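Local coordinates for photosystem II assembly protein Ycf48 (Thermosynechococcus elongatus, PDB 5OJ5) that assists the early assembly of photosystem II and the replacement of photodamaged D1, binding the C-terminal extension of D1 through a seven-bladed beta-propeller, at residues A[143-148]-A[185-190]; A[98-103]-A[116-121]. One frame throughout, in Å; residues are numbered along the deposited sequence.

Contact 1 (A[143-148]-A[185-190]); sequences SPRLIK and MRNLNR
R145, L146 and K148 point CB toward segment 185-190 on the next blade and set CG anti to the backbone N (chi1 175° in R145); R145 and K148 then bend at chi2. The strand segments 144-148 and 187-190 run nearly parallel, 10° apart, yet their axes come no closer than 8.8 Å; no backbone-to-backbone bond crosses, and side chains fill the gap. The R145 guanidinium comes to the backbone of 185-187. Its NH1 donates to M185 O at 3.2 Å in an almost straight bond (171°), with the acceptor lying in the guanidinium plane and the donor tilted from the carbonyl plane. R186 O also sits near that plane, at the edge of the group, a longer 3.7 Å from NH2. In the middle, L146 and L188 cross at about a right angle, and L146 CD1 rests 3.8 Å from L188 CD2; Y196 of strand 196-199 touches both leucines. At the far end K148 lays its aliphatic part over R190: CG stands 3.7 Å above the guanidinium plane, over its centre, and the two side chains again cross at about a right angle. R190 turns its polar end to E156 in a salt bridge and to Y196 OH in a hydrogen bond. The side-by-side pairing of R145 and L146 opposite I158 is a classic beta bulge, consistent with two successive side chains both turning toward the neighbouring blade. These are the first strands of adjacent blades of the propeller. One charged hydrogen bond, a leucine pair and K148 CG packed over the R190 guanidinium thus join them; E156 probably offsets the like charges of K148 NZ and R190 NH1, which stay 4.9 Å apart.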
# COMPACT_ATOMS: atom_id res chain seq x y z
N SER A 143 -10.19 -14.23 2.83
CA SER A 143 -10.57 -13.07 3.60
C SER A 143 -10.28 -11.80 2.82
O SER A 143 -9.42 -11.78 1.94
CB SER A 143 -9.75 -13.03 4.89
OG SER A 143 -8.41 -13.33 4.59
N PRO A 144 -10.95 -10.71 3.16
CA PRO A 144 -10.68 -9.45 2.46
C PRO A 144 -9.25 -8.98 2.62
O PRO A 144 -8.69 -9.00 3.72
CB PRO A 144 -11.61 -8.46 3.17
CG PRO A 144 -12.66 -9.30 3.74
CD PRO A 144 -12.03 -10.56 4.16
N ARG A 145 -8.68 -8.55 1.51
CA ARG A 145 -7.34 -8.00 1.47
C ARG A 145 -7.32 -6.51 1.15
O ARG A 145 -6.48 -5.79 1.65
CB ARG A 145 -6.49 -8.80 0.43
CG ARG A 145 -5.10 -8.24 0.20
CD ARG A 145 -4.25 -8.36 1.38
NE ARG A 145 -2.88 -8.08 1.01
CZ ARG A 145 -2.03 -8.96 0.46
NH1 ARG A 145 -2.40 -10.20 0.34
NH2 ARG A 145 -0.80 -8.64 0.13
N LEU A 146 -8.20 -6.07 0.24
CA LEU A 146 -8.17 -4.70 -0.24
C LEU A 146 -9.60 -4.27 -0.48
O LEU A 146 -10.40 -5.04 -1.02
CB LEU A 146 -7.35 -4.63 -1.56
CG LEU A 146 -7.26 -3.26 -2.21
CD1 LEU A 146 -5.97 -3.20 -2.99
CD2 LEU A 146 -8.39 -2.98 -3.19
N ILE A 147 -9.91 -3.02 -0.13
CA ILE A 147 -11.17 -2.39 -0.55
C ILE A 147 -10.83 -1.06 -1.15
O ILE A 147 -9.90 -0.37 -0.70
CB ILE A 147 -12.15 -2.27 0.64
CG1 ILE A 147 -13.54 -1.84 0.18
CG2 ILE A 147 -11.63 -1.39 1.76
CD1 ILE A 147 -14.64 -2.50 0.67
N LYS A 148 -11.55 -0.70 -2.21
CA LYS A 148 -11.40 0.59 -2.87
C LYS A 148 -12.76 1.25 -2.94
O LYS A 148 -13.69 0.72 -3.58
CB LYS A 148 -10.78 0.41 -4.25
CG LYS A 148 -10.70 1.73 -5.00
CD LYS A 148 -9.66 2.67 -4.39
CE LYS A 148 -9.44 3.93 -5.13
NZ LYS A 148 -8.43 4.78 -4.40
N MET A 185 -1.74 -14.00 -2.30
CA MET A 185 -0.87 -13.04 -2.97
C MET A 185 0.16 -12.49 -1.99
O MET A 185 -0.16 -12.13 -0.87
CB MET A 185 -1.77 -11.88 -3.45
CG MET A 185 -2.86 -12.29 -4.44
SD MET A 185 -3.99 -11.01 -4.92
CE MET A 185 -4.68 -10.56 -3.36
N ARG A 186 1.40 -12.37 -2.44
CA ARG A 186 2.46 -11.75 -1.67
C ARG A 186 2.30 -10.23 -1.59
O ARG A 186 2.69 -9.60 -0.60
CB ARG A 186 3.81 -12.10 -2.33
CG ARG A 186 5.02 -11.69 -1.56
CD ARG A 186 6.25 -12.11 -2.28
NE ARG A 186 7.43 -12.07 -1.44
CZ ARG A 186 7.99 -13.09 -0.79
NH1 ARG A 186 7.52 -14.35 -0.82
NH2 ARG A 186 9.07 -12.85 -0.07
N ASN A 187 1.74 -9.62 -2.62
CA ASN A 187 1.55 -8.18 -2.69
C ASN A 187 0.52 -7.94 -3.78
O ASN A 187 0.35 -8.77 -4.68
CB ASN A 187 2.86 -7.41 -2.96
CG ASN A 187 3.51 -6.91 -1.69
OD1 ASN A 187 2.85 -6.32 -0.84
ND2 ASN A 187 4.82 -7.10 -1.56
N LEU A 188 -0.15 -6.79 -3.69
CA LEU A 188 -1.24 -6.41 -4.57
C LEU A 188 -1.22 -4.90 -4.71
O LEU A 188 -1.18 -4.20 -3.70
CB LEU A 188 -2.57 -6.86 -3.95
CG LEU A 188 -3.85 -6.45 -4.66
CD1 LEU A 188 -3.96 -7.07 -6.04
CD2 LEU A 188 -5.06 -6.81 -3.81
N ASN A 189 -1.30 -4.39 -5.93
CA ASN A 189 -1.37 -2.94 -6.15
C ASN A 189 -2.36 -2.65 -7.26
O ASN A 189 -2.61 -3.49 -8.14
CB ASN A 189 0.00 -2.33 -6.45
CG ASN A 189 0.73 -1.95 -5.18
OD1 ASN A 189 0.18 -1.21 -4.37
ND2 ASN A 189 1.92 -2.48 -4.97
N ARG A 190 -2.90 -1.44 -7.24
CA ARG A 190 -3.96 -0.98 -8.13
C ARG A 190 -3.49 0.20 -8.98
O ARG A 190 -2.72 1.05 -8.50
CB ARG A 190 -5.16 -0.54 -7.28
CG ARG A 190 -6.40 -0.26 -8.10
CD ARG A 190 -7.53 0.20 -7.18
NE ARG A 190 -8.84 0.18 -7.82
CZ ARG A 190 -9.37 1.20 -8.50
NH1 ARG A 190 -8.69 2.33 -8.66
NH2 ARG A 190 -10.57 1.05 -9.04

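Contact 2 (A[98-103]-A[116-121]); sequences SDYRFN and GEPPIM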
# COMPACT_ATOMS: atom_id res chain seq x y z
N SER A 98 -10.81 -8.04 19.36
CA SER A 98 -9.87 -7.10 18.77
C SER A 98 -8.73 -7.77 18.03
O SER A 98 -7.73 -7.11 17.75
CB SER A 98 -9.28 -6.17 19.81
OG SER A 98 -8.56 -6.93 20.77
N ASP A 99 -8.86 -9.04 17.69
CA ASP A 99 -7.78 -9.72 16.97
C ASP A 99 -7.76 -9.42 15.47
O ASP A 99 -6.81 -9.80 14.76
CB ASP A 99 -7.79 -11.21 17.31
CG ASP A 99 -7.45 -11.45 18.75
OD1 ASP A 99 -6.50 -10.81 19.25
OD2 ASP A 99 -8.15 -12.24 19.40
N TYR A 100 -8.69 -8.64 14.96
CA TYR A 100 -8.76 -8.36 13.53
C TYR A 100 -7.53 -7.63 13.03
O TYR A 100 -7.03 -6.69 13.65
CB TYR A 100 -9.98 -7.50 13.24
CG TYR A 100 -11.30 -8.18 13.56
CD1 TYR A 100 -11.81 -9.11 12.68
CD2 TYR A 100 -12.04 -7.86 14.69
CE1 TYR A 100 -13.05 -9.74 12.91
CE2 TYR A 100 -13.27 -8.47 14.92
CZ TYR A 100 -13.78 -9.41 14.02
OH TYR A 100 -14.97 -10.06 14.21
N ARG A 101 -7.04 -8.07 11.89
CA ARG A 101 -6.01 -7.35 11.15
C ARG A 101 -6.74 -6.50 10.14
O ARG A 101 -7.29 -7.03 9.17
CB ARG A 101 -5.13 -8.38 10.47
CG ARG A 101 -4.04 -7.80 9.65
CD ARG A 101 -3.34 -8.93 8.88
NE ARG A 101 -2.33 -8.43 7.96
CZ ARG A 101 -1.06 -8.16 8.29
NH1 ARG A 101 -0.58 -8.39 9.52
NH2 ARG A 101 -0.25 -7.70 7.35
N PHE A 102 -6.79 -5.17 10.36
CA PHE A 102 -7.42 -4.27 9.40
C PHE A 102 -6.41 -3.99 8.31
O PHE A 102 -5.43 -3.28 8.53
CB PHE A 102 -7.88 -2.98 10.06
CG PHE A 102 -9.04 -3.10 11.02
CD1 PHE A 102 -9.98 -4.10 11.00
CD2 PHE A 102 -9.23 -2.08 11.95
CE1 PHE A 102 -11.04 -4.11 11.90
CE2 PHE A 102 -10.30 -2.06 12.79
CZ PHE A 102 -11.19 -3.11 12.78
N ASN A 103 -6.63 -4.60 7.14
CA ASN A 103 -5.69 -4.65 6.04
C ASN A 103 -5.78 -3.42 5.14
O ASN A 103 -4.82 -3.11 4.44
CB ASN A 103 -6.02 -5.93 5.16
CG ASN A 103 -5.61 -7.19 5.74
OD1 ASN A 103 -4.60 -7.29 6.42
ND2 ASN A 103 -6.38 -8.20 5.43
N GLY A 116 -10.78 -6.46 6.75
CA GLY A 116 -9.73 -7.17 7.44
C GLY A 116 -9.99 -8.64 7.57
O GLY A 116 -10.96 -9.20 7.03
N GLU A 117 -9.08 -9.27 8.30
CA GLU A 117 -9.07 -10.72 8.53
C GLU A 117 -8.93 -11.00 10.02
O GLU A 117 -8.16 -10.31 10.69
CB GLU A 117 -7.93 -11.38 7.76
CG GLU A 117 -6.59 -10.92 8.12
CD GLU A 117 -5.55 -11.53 7.22
OE1 GLU A 117 -4.93 -12.52 7.65
OE2 GLU A 117 -5.38 -11.02 6.08
N PRO A 118 -9.65 -11.99 10.58
CA PRO A 118 -10.68 -12.79 9.91
C PRO A 118 -11.79 -11.88 9.38
O PRO A 118 -11.88 -10.70 9.78
CB PRO A 118 -11.17 -13.73 11.03
CG PRO A 118 -10.90 -13.00 12.25
CD PRO A 118 -9.60 -12.27 12.02
N PRO A 119 -12.61 -12.39 8.47
CA PRO A 119 -13.42 -11.51 7.62
C PRO A 119 -14.20 -10.49 8.40
O PRO A 119 -15.02 -10.81 9.28
CB PRO A 119 -14.31 -12.50 6.86
CG PRO A 119 -13.44 -13.73 6.75
CD PRO A 119 -12.70 -13.81 8.06
N ILE A 120 -13.98 -9.22 8.04
CA ILE A 120 -14.72 -8.11 8.61
C ILE A 120 -14.74 -7.01 7.57
O ILE A 120 -13.77 -6.78 6.84
CB ILE A 120 -14.11 -7.62 9.95
CG1 ILE A 120 -14.96 -6.52 10.59
CG2 ILE A 120 -12.64 -7.22 9.79
CD1 ILE A 120 -14.68 -6.31 12.07
N MET A 121 -15.88 -6.30 7.55
CA MET A 121 -16.06 -5.11 6.73
C MET A 121 -16.81 -4.07 7.54
O MET A 121 -17.86 -4.36 8.11
CB MET A 121 -16.83 -5.45 5.45
CG MET A 121 -17.13 -4.22 4.58
SD MET A 121 -17.92 -4.59 3.03
CE MET A 121 -16.59 -5.39 2.18
O HOH W 1 -6.05 -11.72 11.96
O HOH W 2 -16.39 -9.99 11.70
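R101 and E117 form an antiparallel hydrogen-bonded pair, R101 N to E117 O at 2.8 Å and E117 N to R101 O at 3.0 Å, while F102 and G116 make the adjoining non-hydrogen-bonded pair with CA atoms only 4.2 Å apart. A beta carbon on G116 would clash with R101 O, so the close approach depends on the missing side chain. Beyond the pairing, Y100 and I120 cross at about a right angle: I120 CD1 stands over the centre of the ring in a CH-pi contact, 3.7 Å from the centroid, and CG2 packs on Y100 CD1. P118 O lies at the ring edge, in its plane, 3.3 Å from Y100 CD1, and P118 CD adds an apolar touch; the peptide bond before P118 is cis. The same I120 CG2 meets the edge of the F102 ring at CE1. Y100 OH reaches D96, and a water donates to both this hydroxyl and P119 O. On the R101 and E117 side of the sheet, E117 CG stands between backbone N and carbonyl carbon (chi1 60°), beside R101 CB, and the two side chains run alongside each other, pointing the same way. N103 ND2 donates at 3.1 Å to the anti lone pair of E117 OE2, amide and carboxylate planes 88° apart; ND2 also donates to P144 O. R101 NE bonds only weakly to N103 OD1. This is the open end of the 101-108/111-117 hairpin, where the chain turns into the third strand of the blade. The N103 bond and nearby R101, its NE 4.4 Å from E117 OE2, would favour a charged E117 carboxylate.

From the N terminus, the chain first meets contact 2, where 98-103 pairs with 116-121 and closes the hairpin of strands 101-108 and 111-117, twelve residues lying between the segments. After strands 120-124 and 132-133 finish that blade, segment 143-148 opens the following one. Contact 1 then spans all the rest of that blade before 185-190 starts the one after it. The two loops therefore follow in series, neither nested nor crossed. Their centres lie about 13 Å apart, yet they touch: N103 ND2 probably bonds P144 O, P144 packs on G116, and S143 on E117. Contact 2 works within one blade, contact 1 between two, and this touch brings in the blade of contact 2.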